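Local coordinates for protein dimethylsulfoniopropionate lyase (Roseovarius nubinhibens, PDB 4B29) that probably cleaves dimethylsulfoniopropionate to release dimethyl sulfide, using a zinc ion held inside a cupin-type beta barrel, at residues R46-W51 and L151-Y156; S131-V136 and G210-M215; I68-R73 and L112-W117. All blocks are in the same frame, centred on the assembly; numbering follows the deposited sequence.

Contact 1 (R46-W51 and L151-Y156); sequences RAFATW and LPEELY. With ZN (zinc ion), chain J; PO4 (phosphate ion), chain B; EDO (1,2-ethanediol), chain F.
Phe-48, on the last turn of helix 43-48, lies against the outward side of strand 153-159, and Leu-155 supplies most of the opposing surface. CB of Leu-155 stands over the middle of the Phe-48 ring in a CH-pi contact, 3.8 Å from the ring centroid. Beside it, Leu-155 CD2 comes to 3.6 Å from Phe-48 CB, the two side chains running past one another in opposite senses. The ring is carried across the strand because CG is anti to the backbone N of Phe-48 (chi1 -172°), and its CZ edge meets the carbonyl O of Glu-153 in the ring plane at 3.9 Å. Arg-205 joins this outer layer, making a cation-pi contact with Phe-48 and a salt bridge with Glu-153. Strand alternation turns Glu-154 the other way: its OE1 binds the zinc ion at 2.0 Å, alongside His-150 and His-189, and also accepts a hydrogen bond from His-183. A phosphate, probably from the crystallisation liquor, places O4 on the zinc ion at 1.9 Å and receives a hydrogen bond from Tyr-156 OH to its O3 at 2.6 Å. One strand thus gives the helix a mostly hydrocarbon face, with Glu-153 paired by Arg-205, while Glu-154 serves the metal inside the barrel.

Contact 2 (S131-V136 and G210-M215); sequences SLRVTV and GDDPRM. With EDO (1,2-ethanediol), chain F.
OD1 of Asp-212 is gripped twice, by the guanidinium of Arg-133 and by a water. The salt bridge from Arg-133 NH2 to Asp-212 OD1 measures 3.0 Å, and its hydrogen bond is bent, with an N-H...O angle of 135°. The nitrogen meets OD1 nearly along the C-O axis of the carboxylate, while the oxygen sits 30° out of the guanidinium plane. The water donates to Asp-212 OD1 at 3.1 Å and accepts a weak bond from Arg-133 NH1, so it joins the same two groups by a second route. Arg-133 reaches the loop because its chain runs extended from CG to NE, with CG anti to the backbone N (chi1 179°). Two carbons sandwich the guanidinium: CG2 of Thr-135 lies 3.9 Å above the centre of one face, and CA of Gly-210, a residue with positive phi, is 4.2 Å above the opposite face, nearer the edge of that face. Trp-204 adds a cation-pi contact to Arg-133. On the same strand, Thr-135 OG1 is hydrogen-bonded to O2 of a bound ethanediol at 2.8 Å and also to Trp-204 NE1. The charge pair with Asp-212, supplemented by a water bridge with one weak leg and flanked by carbon on both guanidinium faces, ties the C-terminal loop to strand 133-139 and probably steadies the arginine's positive charge.

Contact 3 (I68-R73 and L112-W117); sequences IDHLTR and LNRFGW. With PO4 (phosphate ion), chain E.
The imidazole of His-70 has CG of Arg-114 over one face and a phosphate oxygen at its edge. That methylene makes a CH-pi contact 3.8 Å from the ring centroid, displaced toward the rim, while the guanidinium beyond it is turned 73° from the imidazole plane. In the plane of the ring, His-70 ND1 donates to O1 of the phosphate at 2.8 Å, a fairly straight bond (159°). Elsewhere on the ring, His-70 CD2 approaches the carbonyl O of Asn-113 to 3.4 Å. The chain of Arg-114 bends at its third torsion (chi3 -65°), and NH1 then reaches phosphate O4 at 3.1 Å near the guanidinium plane; NH1 also donates to the carbonyl O of Pro-141, and NH2 forms a salt bridge with Asp-110. Arg-73, one helical turn after His-70, adds a weak bond from NH1 to phosphate O1 at 3.5 Å, and Tyr-138 OH also binds the ion. The anion, probably taken from the crystallisation liquor, would offset positive charge gathered from both segments. Away from the zinc site, helix 67-73 here meets the region where helix 109-114 leads toward strand 115-122: a surface anion-binding cluster on the helical covering outside the cupin barrel.

Overall arrangement
From the N terminus, the chain leaves helix 43-48 in the first segment of contact 1, whose partner lies some hundred residues later on strand 153-159. Inside that long loop, contact 3 closes a shorter one, joining helix 67-73 to the region between helix 109-114 and strand 115-122, so it is nested within contact 1. Contact 2 crosses contact 1, joining strand 133-139 of the mixed sheet to the segment that leads into strand 214-215 of the antiparallel sheet, near the C terminus. All three reach the same mixed sheet. Contacts 1 and 2 touch through Ala-49 with Leu-132 and Pro-152 with Asp-211; contacts 2 and 3 meet at Trp-117, on neighbouring strands. Contacts 1 and 3 lie on opposite sides of the chain's centre.

Contact 1 (R46-W51 and L151-Y156)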
# COMPACT_ATOMS: atom_id res chain seq x y z
N ARG A 46 13.99 5.51 4.94
CA ARG A 46 15.29 5.06 5.47
C ARG A 46 15.33 5.13 6.99
O ARG A 46 15.96 4.28 7.64
CB ARG A 46 16.43 5.87 4.87
CG ARG A 46 16.35 5.86 3.32
CD ARG A 46 17.73 6.13 2.70
NE ARG A 46 18.36 7.34 3.25
CZ ARG A 46 18.17 8.57 2.78
NH1 ARG A 46 17.32 8.84 1.76
NH2 ARG A 46 18.83 9.55 3.36
N ALA A 47 14.71 6.17 7.54
CA ALA A 47 14.66 6.31 9.00
C ALA A 47 13.80 5.23 9.67
O ALA A 47 14.08 4.85 10.84
CB ALA A 47 14.12 7.72 9.39
N PHE A 48 12.77 4.76 8.98
CA PHE A 48 11.82 3.84 9.56
C PHE A 48 12.37 2.42 9.56
O PHE A 48 12.18 1.67 10.52
CB PHE A 48 10.54 3.89 8.73
CG PHE A 48 9.35 3.13 9.31
CD1 PHE A 48 8.53 3.70 10.29
CD2 PHE A 48 9.04 1.87 8.80
CE1 PHE A 48 7.36 3.00 10.74
CE2 PHE A 48 7.89 1.16 9.23
CZ PHE A 48 7.04 1.74 10.19
N ALA A 49 13.06 2.06 8.49
CA ALA A 49 13.59 0.65 8.37
C ALA A 49 14.71 0.59 7.38
O ALA A 49 14.66 1.26 6.33
CB ALA A 49 12.45 -0.29 7.94
N THR A 50 15.72 -0.25 7.66
CA THR A 50 16.74 -0.53 6.67
C THR A 50 16.17 -1.48 5.63
O THR A 50 15.42 -2.41 5.96
CB THR A 50 17.94 -1.20 7.40
OG1 THR A 50 18.41 -0.26 8.38
CG2 THR A 50 19.08 -1.47 6.43
N TRP A 51 16.54 -1.29 4.36
CA TRP A 51 16.04 -2.21 3.34
C TRP A 51 16.71 -3.57 3.54
O TRP A 51 17.90 -3.60 3.64
CB TRP A 51 16.42 -1.69 1.96
CG TRP A 51 15.75 -2.49 0.84
CD1 TRP A 51 16.33 -3.47 0.08
CD2 TRP A 51 14.41 -2.38 0.41
NE1 TRP A 51 15.42 -3.96 -0.81
CE2 TRP A 51 14.23 -3.30 -0.65
CE3 TRP A 51 13.32 -1.56 0.79
CZ2 TRP A 51 13.02 -3.46 -1.33
CZ3 TRP A 51 12.10 -1.70 0.09
CH2 TRP A 51 11.96 -2.66 -0.95
N LEU A 151 -1.95 -3.10 15.94
CA LEU A 151 -0.80 -2.91 16.82
C LEU A 151 0.51 -2.40 16.12
O LEU A 151 1.17 -1.52 16.62
CB LEU A 151 -0.53 -4.22 17.61
CG LEU A 151 0.68 -4.21 18.51
CD1 LEU A 151 0.57 -3.17 19.66
CD2 LEU A 151 0.80 -5.65 19.11
N PRO A 152 0.92 -2.99 14.96
CA PRO A 152 2.20 -2.58 14.37
C PRO A 152 2.16 -1.13 13.90
O PRO A 152 1.07 -0.60 13.57
CB PRO A 152 2.35 -3.52 13.14
CG PRO A 152 0.98 -4.12 12.88
CD PRO A 152 0.36 -4.19 14.30
N GLU A 153 3.31 -0.51 13.96
CA GLU A 153 3.48 0.85 13.36
C GLU A 153 3.50 0.75 11.85
O GLU A 153 3.88 -0.29 11.28
CB GLU A 153 4.81 1.41 13.80
CG GLU A 153 4.82 1.73 15.35
CD GLU A 153 6.14 2.22 15.79
OE1 GLU A 153 7.03 2.45 14.93
OE2 GLU A 153 6.38 2.46 17.00
N GLU A 154 3.15 1.85 11.18
CA GLU A 154 3.09 1.81 9.72
C GLU A 154 3.55 3.17 9.22
O GLU A 154 3.36 4.18 9.90
CB GLU A 154 1.61 1.56 9.41
CG GLU A 154 1.08 2.04 8.21
CD GLU A 154 -0.33 1.56 8.01
OE1 GLU A 154 -1.28 2.10 8.62
OE2 GLU A 154 -0.53 0.71 7.16
N LEU A 155 4.17 3.18 8.06
CA LEU A 155 4.62 4.45 7.42
C LEU A 155 4.06 4.41 6.00
O LEU A 155 4.53 3.63 5.15
CB LEU A 155 6.14 4.55 7.42
CG LEU A 155 6.69 5.84 6.77
CD1 LEU A 155 6.18 7.11 7.48
CD2 LEU A 155 8.23 5.80 6.76
N TYR A 156 3.04 5.24 5.74
CA TYR A 156 2.50 5.35 4.39
C TYR A 156 3.39 6.22 3.51
O TYR A 156 4.03 7.17 3.97
CB TYR A 156 1.13 6.11 4.45
CG TYR A 156 -0.04 5.21 4.35
CD1 TYR A 156 -0.48 4.51 5.50
CD2 TYR A 156 -0.71 5.01 3.16
CE1 TYR A 156 -1.62 3.67 5.42
CE2 TYR A 156 -1.81 4.19 3.07
CZ TYR A 156 -2.23 3.48 4.19
OH TYR A 156 -3.34 2.68 4.10
ZN ZN J . -2.94 1.11 9.06
P PO4 B . -3.99 0.22 6.45
O1 PO4 B . -5.04 -0.63 5.81
O2 PO4 B . -2.65 -0.09 5.75
O3 PO4 B . -4.30 1.71 6.34
O4 PO4 B . -3.83 -0.07 7.91
C1 EDO F . -1.45 -0.03 2.31
O1 EDO F . -2.11 1.15 1.86
C2 EDO F . -2.48 -1.12 2.32
O2 EDO F . -1.84 -2.19 2.98

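Contact 2 (S131-V136 and G210-M215)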
# COMPACT_ATOMS: atom_id res chain seq x y z
N SER A 131 12.37 -9.07 8.01
CA SER A 131 12.99 -7.81 8.49
C SER A 131 12.10 -6.60 8.26
O SER A 131 12.24 -5.57 8.98
CB SER A 131 14.33 -7.57 7.81
OG SER A 131 15.22 -8.64 8.18
N LEU A 132 11.15 -6.74 7.36
CA LEU A 132 10.30 -5.60 7.02
C LEU A 132 9.01 -6.15 6.43
O LEU A 132 8.97 -7.33 6.07
CB LEU A 132 11.02 -4.81 5.94
CG LEU A 132 10.41 -3.44 5.56
CD1 LEU A 132 9.97 -2.59 6.84
CD2 LEU A 132 11.44 -2.75 4.67
N ARG A 133 7.98 -5.32 6.37
CA ARG A 133 6.81 -5.69 5.59
C ARG A 133 6.46 -4.47 4.73
O ARG A 133 6.48 -3.33 5.23
CB ARG A 133 5.69 -6.06 6.53
CG ARG A 133 4.43 -6.44 5.87
CD ARG A 133 3.42 -6.85 6.97
NE ARG A 133 2.26 -7.52 6.41
CZ ARG A 133 1.00 -7.10 6.47
NH1 ARG A 133 0.69 -5.92 7.01
NH2 ARG A 133 0.05 -7.83 5.96
N VAL A 134 6.21 -4.74 3.45
CA VAL A 134 5.91 -3.67 2.47
C VAL A 134 4.59 -4.07 1.82
O VAL A 134 4.49 -5.12 1.18
CB VAL A 134 6.99 -3.59 1.39
CG1 VAL A 134 6.59 -2.46 0.39
CG2 VAL A 134 8.34 -3.30 1.96
N THR A 135 3.57 -3.22 1.95
CA THR A 135 2.29 -3.48 1.31
C THR A 135 1.94 -2.34 0.35
O THR A 135 2.52 -1.26 0.41
CB THR A 135 1.11 -3.68 2.27
OG1 THR A 135 0.92 -2.49 3.07
CG2 THR A 135 1.37 -4.87 3.18
N VAL A 136 1.00 -2.63 -0.54
CA VAL A 136 0.57 -1.63 -1.54
C VAL A 136 -0.95 -1.60 -1.51
O VAL A 136 -1.60 -2.66 -1.45
CB VAL A 136 1.06 -2.07 -2.98
CG1 VAL A 136 0.30 -1.23 -4.09
CG2 VAL A 136 2.56 -1.89 -3.11
N GLY A 210 2.90 -8.16 10.93
CA GLY A 210 2.17 -9.27 10.31
C GLY A 210 0.69 -9.26 10.64
O GLY A 210 -0.10 -9.93 9.97
N ASP A 211 0.28 -8.47 11.66
CA ASP A 211 -1.15 -8.26 11.88
C ASP A 211 -1.79 -7.46 10.75
O ASP A 211 -1.15 -6.58 10.16
CB ASP A 211 -1.45 -7.45 13.19
CG ASP A 211 -1.11 -8.23 14.48
OD1 ASP A 211 -0.75 -9.45 14.42
OD2 ASP A 211 -1.17 -7.60 15.58
N ASP A 212 -3.05 -7.73 10.50
CA ASP A 212 -3.78 -6.92 9.51
C ASP A 212 -4.64 -5.91 10.24
O ASP A 212 -4.95 -6.08 11.40
CB ASP A 212 -4.62 -7.79 8.61
CG ASP A 212 -3.76 -8.56 7.58
OD1 ASP A 212 -2.68 -8.06 7.19
OD2 ASP A 212 -4.18 -9.65 7.20
N PRO A 213 -5.04 -4.84 9.54
CA PRO A 213 -5.90 -3.86 10.19
C PRO A 213 -7.28 -4.45 10.51
O PRO A 213 -7.74 -5.40 9.83
CB PRO A 213 -6.04 -2.74 9.14
CG PRO A 213 -5.72 -3.39 7.81
CD PRO A 213 -4.71 -4.50 8.14
N ARG A 214 -7.91 -3.90 11.53
CA ARG A 214 -9.32 -4.16 11.83
C ARG A 214 -10.05 -2.81 11.90
O ARG A 214 -9.50 -1.80 12.35
CB ARG A 214 -9.46 -4.88 13.19
N MET A 215 -11.32 -2.81 11.52
CA MET A 215 -12.13 -1.59 11.68
C MET A 215 -12.28 -1.27 13.16
O MET A 215 -12.48 -2.19 14.00
CB MET A 215 -13.52 -1.81 11.04
CG MET A 215 -13.51 -1.98 9.53
SD MET A 215 -12.71 -0.50 8.77
CE MET A 215 -13.04 -0.74 7.04
C1 EDO F . -1.45 -0.03 2.31
O1 EDO F . -2.11 1.15 1.86
C2 EDO F . -2.48 -1.12 2.32
O2 EDO F . -1.84 -2.19 2.98
O HOH W 1 -2.38 -5.25 5.82

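Contact 3 (I68-R73 and L112-W117)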
# COMPACT_ATOMS: atom_id res chain seq x y z
N ILE A 68 -8.06 -4.59 -10.25
CA ILE A 68 -7.05 -4.51 -11.29
C ILE A 68 -7.43 -3.55 -12.44
O ILE A 68 -6.63 -2.74 -12.90
CB ILE A 68 -6.74 -5.91 -11.88
CG1 ILE A 68 -6.03 -6.76 -10.81
CG2 ILE A 68 -5.82 -5.77 -13.13
CD1 ILE A 68 -5.93 -8.24 -11.21
N ASP A 69 -8.66 -3.68 -12.93
CA ASP A 69 -9.05 -2.87 -14.08
C ASP A 69 -9.14 -1.39 -13.73
O ASP A 69 -8.80 -0.54 -14.54
CB ASP A 69 -10.36 -3.42 -14.66
CG ASP A 69 -10.15 -4.77 -15.38
OD1 ASP A 69 -8.99 -5.13 -15.77
OD2 ASP A 69 -11.18 -5.46 -15.56
N HIS A 70 -9.54 -1.10 -12.49
CA HIS A 70 -9.62 0.31 -12.02
C HIS A 70 -8.25 0.90 -11.89
O HIS A 70 -7.96 1.98 -12.39
CB HIS A 70 -10.40 0.38 -10.72
CG HIS A 70 -11.82 -0.07 -10.85
ND1 HIS A 70 -12.79 0.71 -11.44
CD2 HIS A 70 -12.42 -1.23 -10.50
CE1 HIS A 70 -13.94 0.06 -11.43
NE2 HIS A 70 -13.75 -1.13 -10.87
N LEU A 71 -7.33 0.17 -11.24
CA LEU A 71 -5.98 0.63 -11.14
C LEU A 71 -5.34 0.86 -12.51
O LEU A 71 -4.62 1.82 -12.71
CB LEU A 71 -5.14 -0.40 -10.32
CG LEU A 71 -3.61 -0.36 -10.49
CD1 LEU A 71 -3.01 0.98 -9.96
CD2 LEU A 71 -2.93 -1.52 -9.70
N THR A 72 -5.57 -0.07 -13.45
CA THR A 72 -4.91 -0.01 -14.73
C THR A 72 -5.45 1.20 -15.54
O THR A 72 -4.67 1.91 -16.15
CB THR A 72 -5.12 -1.34 -15.53
OG1 THR A 72 -4.55 -2.41 -14.76
CG2 THR A 72 -4.40 -1.25 -16.90
N ARG A 73 -6.75 1.41 -15.50
CA ARG A 73 -7.33 2.56 -16.24
C ARG A 73 -7.07 3.91 -15.57
O ARG A 73 -6.98 4.95 -16.26
CB ARG A 73 -8.82 2.37 -16.40
CG ARG A 73 -9.10 1.42 -17.56
CD ARG A 73 -10.58 1.44 -17.93
NE ARG A 73 -11.39 0.65 -17.01
CZ ARG A 73 -12.01 1.12 -15.92
NH1 ARG A 73 -11.92 2.42 -15.59
NH2 ARG A 73 -12.72 0.29 -15.16
N LEU A 112 -15.29 -2.66 -2.11
CA LEU A 112 -14.61 -3.93 -2.46
C LEU A 112 -14.28 -4.04 -3.94
O LEU A 112 -13.25 -4.62 -4.32
CB LEU A 112 -15.43 -5.14 -1.98
CG LEU A 112 -15.56 -5.24 -0.45
CD1 LEU A 112 -16.49 -6.37 -0.05
CD2 LEU A 112 -14.16 -5.48 0.20
N ASN A 113 -15.13 -3.48 -4.82
CA ASN A 113 -14.84 -3.50 -6.25
C ASN A 113 -13.67 -2.62 -6.65
O ASN A 113 -12.95 -2.90 -7.62
CB ASN A 113 -16.06 -2.99 -7.04
CG ASN A 113 -17.16 -4.03 -7.12
OD1 ASN A 113 -16.93 -5.25 -7.00
ND2 ASN A 113 -18.39 -3.55 -7.35
N ARG A 114 -13.50 -1.50 -5.94
CA ARG A 114 -12.63 -0.45 -6.43
C ARG A 114 -11.45 -0.18 -5.46
O ARG A 114 -10.75 0.81 -5.59
CB ARG A 114 -13.44 0.86 -6.68
CG ARG A 114 -14.54 0.60 -7.72
CD ARG A 114 -15.09 1.92 -8.31
NE ARG A 114 -15.75 2.67 -7.24
CZ ARG A 114 -15.31 3.84 -6.79
NH1 ARG A 114 -14.23 4.40 -7.32
NH2 ARG A 114 -15.97 4.45 -5.82
N PHE A 115 -11.21 -1.13 -4.57
CA PHE A 115 -10.01 -1.05 -3.71
C PHE A 115 -9.41 -2.45 -3.62
O PHE A 115 -10.11 -3.47 -3.75
CB PHE A 115 -10.40 -0.54 -2.31
CG PHE A 115 -9.81 -1.35 -1.17
CD1 PHE A 115 -10.51 -2.46 -0.68
CD2 PHE A 115 -8.55 -1.03 -0.62
CE1 PHE A 115 -10.01 -3.22 0.39
CE2 PHE A 115 -8.03 -1.82 0.45
CZ PHE A 115 -8.76 -2.89 0.94
N GLY A 116 -8.11 -2.51 -3.38
CA GLY A 116 -7.53 -3.80 -2.94
C GLY A 116 -6.11 -3.53 -2.45
O GLY A 116 -5.61 -2.41 -2.54
N TRP A 117 -5.47 -4.55 -1.93
CA TRP A 117 -4.09 -4.39 -1.48
C TRP A 117 -3.33 -5.69 -1.70
O TRP A 117 -3.94 -6.76 -1.89
CB TRP A 117 -4.04 -4.02 0.02
CG TRP A 117 -4.51 -5.09 0.97
CD1 TRP A 117 -5.79 -5.42 1.26
CD2 TRP A 117 -3.67 -5.96 1.74
NE1 TRP A 117 -5.81 -6.45 2.20
CE2 TRP A 117 -4.52 -6.80 2.50
CE3 TRP A 117 -2.29 -6.10 1.87
CZ2 TRP A 117 -4.03 -7.77 3.40
CZ3 TRP A 117 -1.79 -7.08 2.75
CH2 TRP A 117 -2.68 -7.90 3.50
P PO4 E . -11.71 4.17 -10.99
O1 PO4 E . -11.80 3.22 -12.21
O2 PO4 E . -10.41 3.99 -10.23
O3 PO4 E . -11.60 5.58 -11.51
O4 PO4 E . -12.85 3.96 -10.01